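Local coordinates for protein glutathione S-transferase (Acinetobacter baumannii, PDB 4MP4) that probably catalyses the conjugation of glutathione to electrophilic substrates, at residues A[22-27]-A[163-169]. Residue numbers count along the deposited sequence, not the author numbering.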
ATOM      1  N   PHE A  22     -15.044   2.207   2.040  1.00 12.50           N
ATOM      2  CA  PHE A  22     -15.670   1.298   2.989  1.00 20.13           C
ATOM      3  C   PHE A  22     -14.792   1.113   4.238  1.00 17.21           C
ATOM      4  O   PHE A  22     -15.251   1.256   5.371  1.00 17.11           O
ATOM      5  CB  PHE A  22     -15.960  -0.038   2.304  1.00 16.18           C
ATOM      6  CG  PHE A  22     -16.146  -1.195   3.249  1.00 18.63           C
ATOM      7  CD1 PHE A  22     -17.337  -1.359   3.939  1.00 19.24           C
ATOM      8  CD2 PHE A  22     -15.141  -2.133   3.427  1.00  9.95           C
ATOM      9  CE1 PHE A  22     -17.523  -2.442   4.793  1.00 17.48           C
ATOM     10  CE2 PHE A  22     -15.316  -3.210   4.289  1.00 14.27           C
ATOM     11  CZ  PHE A  22     -16.513  -3.369   4.968  1.00  9.78           C
ATOM     12  N   THR A  23     -13.518   0.848   4.010  1.00 14.80           N
ATOM     13  CA  THR A  23     -12.565   0.546   5.073  1.00 20.87           C
ATOM     14  C   THR A  23     -12.330   1.708   6.061  1.00 24.98           C
ATOM     15  O   THR A  23     -12.231   1.499   7.280  1.00 23.23           O
ATOM     16  CB  THR A  23     -11.245   0.111   4.438  1.00 17.59           C
ATOM     17  OG1 THR A  23     -11.481  -1.066   3.652  1.00 24.51           O
ATOM     18  CG2 THR A  23     -10.200  -0.169   5.487  1.00 12.82           C
ATOM     19  N   VAL A  24     -12.259   2.927   5.536  1.00 21.01           N
ATOM     20  CA  VAL A  24     -12.125   4.116   6.382  1.00 23.14           C
ATOM     21  C   VAL A  24     -13.404   4.438   7.166  1.00 21.50           C
ATOM     22  O   VAL A  24     -13.346   4.806   8.345  1.00 26.23           O
ATOM     23  CB  VAL A  24     -11.684   5.343   5.567  1.00 25.02           C
ATOM     24  CG1 VAL A  24     -11.625   6.586   6.450  1.00 17.59           C
ATOM     25  CG2 VAL A  24     -10.335   5.072   4.908  1.00 18.76           C
ATOM     26  N   PHE A  25     -14.553   4.301   6.512  1.00 16.05           N
ATOM     27  CA  PHE A  25     -15.849   4.465   7.170  1.00 19.23           C
ATOM     28  C   PHE A  25     -15.937   3.529   8.362  1.00 26.73           C
ATOM     29  O   PHE A  25     -16.367   3.945   9.461  1.00 18.16           O
ATOM     30  CB  PHE A  25     -16.976   4.155   6.184  1.00 26.23           C
ATOM     31  CG  PHE A  25     -18.358   4.112   6.799  1.00 25.79           C
ATOM     32  CD1 PHE A  25     -18.864   2.936   7.340  1.00 13.38           C
ATOM     33  CD2 PHE A  25     -19.177   5.229   6.770  1.00 26.43           C
ATOM     34  CE1 PHE A  25     -20.140   2.892   7.892  1.00 13.49           C
ATOM     35  CE2 PHE A  25     -20.453   5.190   7.312  1.00 20.42           C
ATOM     36  CZ  PHE A  25     -20.939   4.012   7.864  1.00 22.12           C
ATOM     37  N   VAL A  26     -15.526   2.273   8.145  1.00 13.47           N
ATOM     38  CA  VAL A  26     -15.555   1.273   9.213  1.00 14.57           C
ATOM     39  C   VAL A  26     -14.626   1.693  10.355  1.00 18.49           C
ATOM     40  O   VAL A  26     -15.012   1.662  11.530  1.00 19.63           O
ATOM     41  CB  VAL A  26     -15.224  -0.165   8.720  1.00 12.06           C
ATOM     42  CG1 VAL A  26     -15.028  -1.120   9.908  1.00 11.91           C
ATOM     43  CG2 VAL A  26     -16.314  -0.684   7.767  1.00 11.31           C
ATOM     44  N   GLY A  27     -13.417   2.127   9.995  1.00 22.45           N
ATOM     45  CA  GLY A  27     -12.456   2.609  10.970  1.00 15.44           C
ATOM     46  C   GLY A  27     -12.958   3.754  11.830  1.00 18.27           C
ATOM     47  O   GLY A  27     -12.776   3.752  13.039  1.00 22.82           O
ATOM     48  N   TRP A 163     -11.060  -8.345  17.135  1.00 26.21           N
ATOM     49  CA  TRP A 163     -11.311  -7.681  15.880  1.00 22.96           C
ATOM     50  C   TRP A 163     -10.258  -6.617  15.526  1.00 26.44           C
ATOM     51  O   TRP A 163      -9.806  -5.868  16.383  1.00 30.11           O
ATOM     52  CB  TRP A 163     -12.700  -7.051  15.921  1.00 16.23           C
ATOM     53  CG  TRP A 163     -13.060  -6.453  14.615  1.00 27.77           C
ATOM     54  CD1 TRP A 163     -13.672  -7.083  13.564  1.00 18.47           C
ATOM     55  CD2 TRP A 163     -12.812  -5.113  14.189  1.00 23.30           C
ATOM     56  NE1 TRP A 163     -13.828  -6.211  12.521  1.00 22.73           N
ATOM     57  CE2 TRP A 163     -13.302  -4.992  12.870  1.00 24.18           C
ATOM     58  CE3 TRP A 163     -12.212  -4.000  14.789  1.00 18.81           C
ATOM     59  CZ2 TRP A 163     -13.225  -3.811  12.140  1.00 23.52           C
ATOM     60  CZ3 TRP A 163     -12.135  -2.815  14.064  1.00 22.50           C
ATOM     61  CH2 TRP A 163     -12.641  -2.734  12.753  1.00 28.83           C
ATOM     62  N   SER A 164      -9.864  -6.568  14.259  1.00 28.26           N
ATOM     63  CA  SER A 164      -9.102  -5.439  13.731  1.00 20.20           C
ATOM     64  C   SER A 164      -9.633  -5.063  12.359  1.00 17.59           C
ATOM     65  O   SER A 164     -10.348  -5.847  11.725  1.00 19.07           O
ATOM     66  CB  SER A 164      -7.615  -5.766  13.634  1.00 20.45           C
ATOM     67  OG  SER A 164      -7.413  -6.962  12.922  1.00 18.90           O
ATOM     68  N   ILE A 165      -9.279  -3.871  11.891  1.00 12.99           N
ATOM     69  CA  ILE A 165      -9.794  -3.378  10.608  1.00  9.93           C
ATOM     70  C   ILE A 165      -9.481  -4.374   9.464  1.00 18.03           C
ATOM     71  O   ILE A 165     -10.155  -4.383   8.426  1.00 18.22           O
ATOM     72  CB  ILE A 165      -9.238  -1.957  10.303  1.00 13.43           C
ATOM     73  CG1 ILE A 165      -9.997  -1.272   9.161  1.00 16.14           C
ATOM     74  CG2 ILE A 165      -7.761  -2.007  10.022  1.00  9.45           C
ATOM     75  CD1 ILE A 165     -11.463  -1.041   9.453  1.00  9.22           C
ATOM     76  N   VAL A 166      -8.486  -5.237   9.674  1.00 10.08           N
ATOM     77  CA  VAL A 166      -8.068  -6.164   8.637  1.00 18.88           C
ATOM     78  C   VAL A 166      -9.095  -7.293   8.499  1.00 18.76           C
ATOM     79  O   VAL A 166      -9.209  -7.921   7.430  1.00 12.08           O
ATOM     80  CB  VAL A 166      -6.625  -6.713   8.874  1.00 10.53           C
ATOM     81  CG1 VAL A 166      -6.178  -7.558   7.696  1.00 10.71           C
ATOM     82  CG2 VAL A 166      -5.644  -5.582   9.057  1.00 10.26           C
ATOM     83  N   ASP A 167      -9.863  -7.547   9.564  1.00 13.33           N
ATOM     84  CA  ASP A 167     -10.954  -8.517   9.440  1.00 17.08           C
ATOM     85  C   ASP A 167     -11.957  -8.017   8.403  1.00 20.07           C
ATOM     86  O   ASP A 167     -12.428  -8.785   7.542  1.00 15.58           O
ATOM     87  CB  ASP A 167     -11.652  -8.809  10.775  1.00 14.70           C
ATOM     88  CG  ASP A 167     -10.755  -9.574  11.758  1.00 24.09           C
ATOM     89  OD1 ASP A 167     -10.447 -10.778  11.498  1.00 16.09           O
ATOM     90  OD2 ASP A 167     -10.371  -8.964  12.800  1.00 20.85           O
ATOM     91  N   ALA A 168     -12.243  -6.719   8.457  1.00 11.74           N
ATOM     92  CA  ALA A 168     -13.220  -6.132   7.552  1.00 10.86           C
ATOM     93  C   ALA A 168     -12.683  -6.141   6.109  1.00 14.68           C
ATOM     94  O   ALA A 168     -13.445  -6.334   5.150  1.00 18.91           O
ATOM     95  CB  ALA A 168     -13.606  -4.722   8.006  1.00  9.06           C
ATOM     96  N   GLU A 169     -11.371  -5.969   5.969  1.00 11.77           N
ATOM     97  CA  GLU A 169     -10.740  -5.913   4.650  1.00 10.98           C
ATOM     98  C   GLU A 169     -10.686  -7.302   4.006  1.00 14.13           C
ATOM     99  O   GLU A 169     -10.902  -7.444   2.801  1.00 14.66           O
ATOM    100  CB  GLU A 169      -9.330  -5.314   4.732  1.00  7.95           C
ATOM    101  CG  GLU A 169      -9.264  -3.883   5.250  1.00 29.26           C
ATOM    102  CD  GLU A 169      -7.837  -3.460   5.654  1.00 28.22           C
ATOM    103  OE1 GLU A 169      -6.968  -4.342   5.767  1.00 22.67           O
ATOM    104  OE2 GLU A 169      -7.583  -2.255   5.861  1.00 20.47           O
TER
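Start at Phe-22, whose ring reaches across to the second helix: its edge, at CE2, sits 3.7 Å from Ala-168 O. One residue on, Thr-23 points straight at the partner. Its CG2 packs 3.8 Å from Ile-165 CG1 and 3.4 Å from Glu-169 OE2, the latter a methyl-to-oxygen van der Waals approach; the polar groups are satisfied to the side, Thr-23 OG1 by Pro-19 O and Glu-169 OE2 by Gln-105 NE2. Val-24 and Phe-25 face other neighbours. Val-26 then turns back in, and its CG1 meets Ile-165 CD1 (3.6 Å), Trp-163 CZ2 (3.9 Å) and Ala-168 CB (4.3 Å). Ile-165 CD1 also lies against the backbone of Gly-27, 3.8 Å from its N. No hydrogen bond crosses; this is largely van der Waals packing between helices running roughly antiparallel (147°), their axes 10.0 Å apart. At the start of the second helix, Ser-164 N donates to Asp-167 OD2 (2.9 Å), the kind of bond seen in the Ser/Thr-x-x-Asp capping motif of this family. The contact joins helix 19-30 of the thioredoxin-like N-terminal domain to the core helix 165-178 of the all-helical C-terminal domain, the buried domain interface characteristic of the glutathione S-transferase fold.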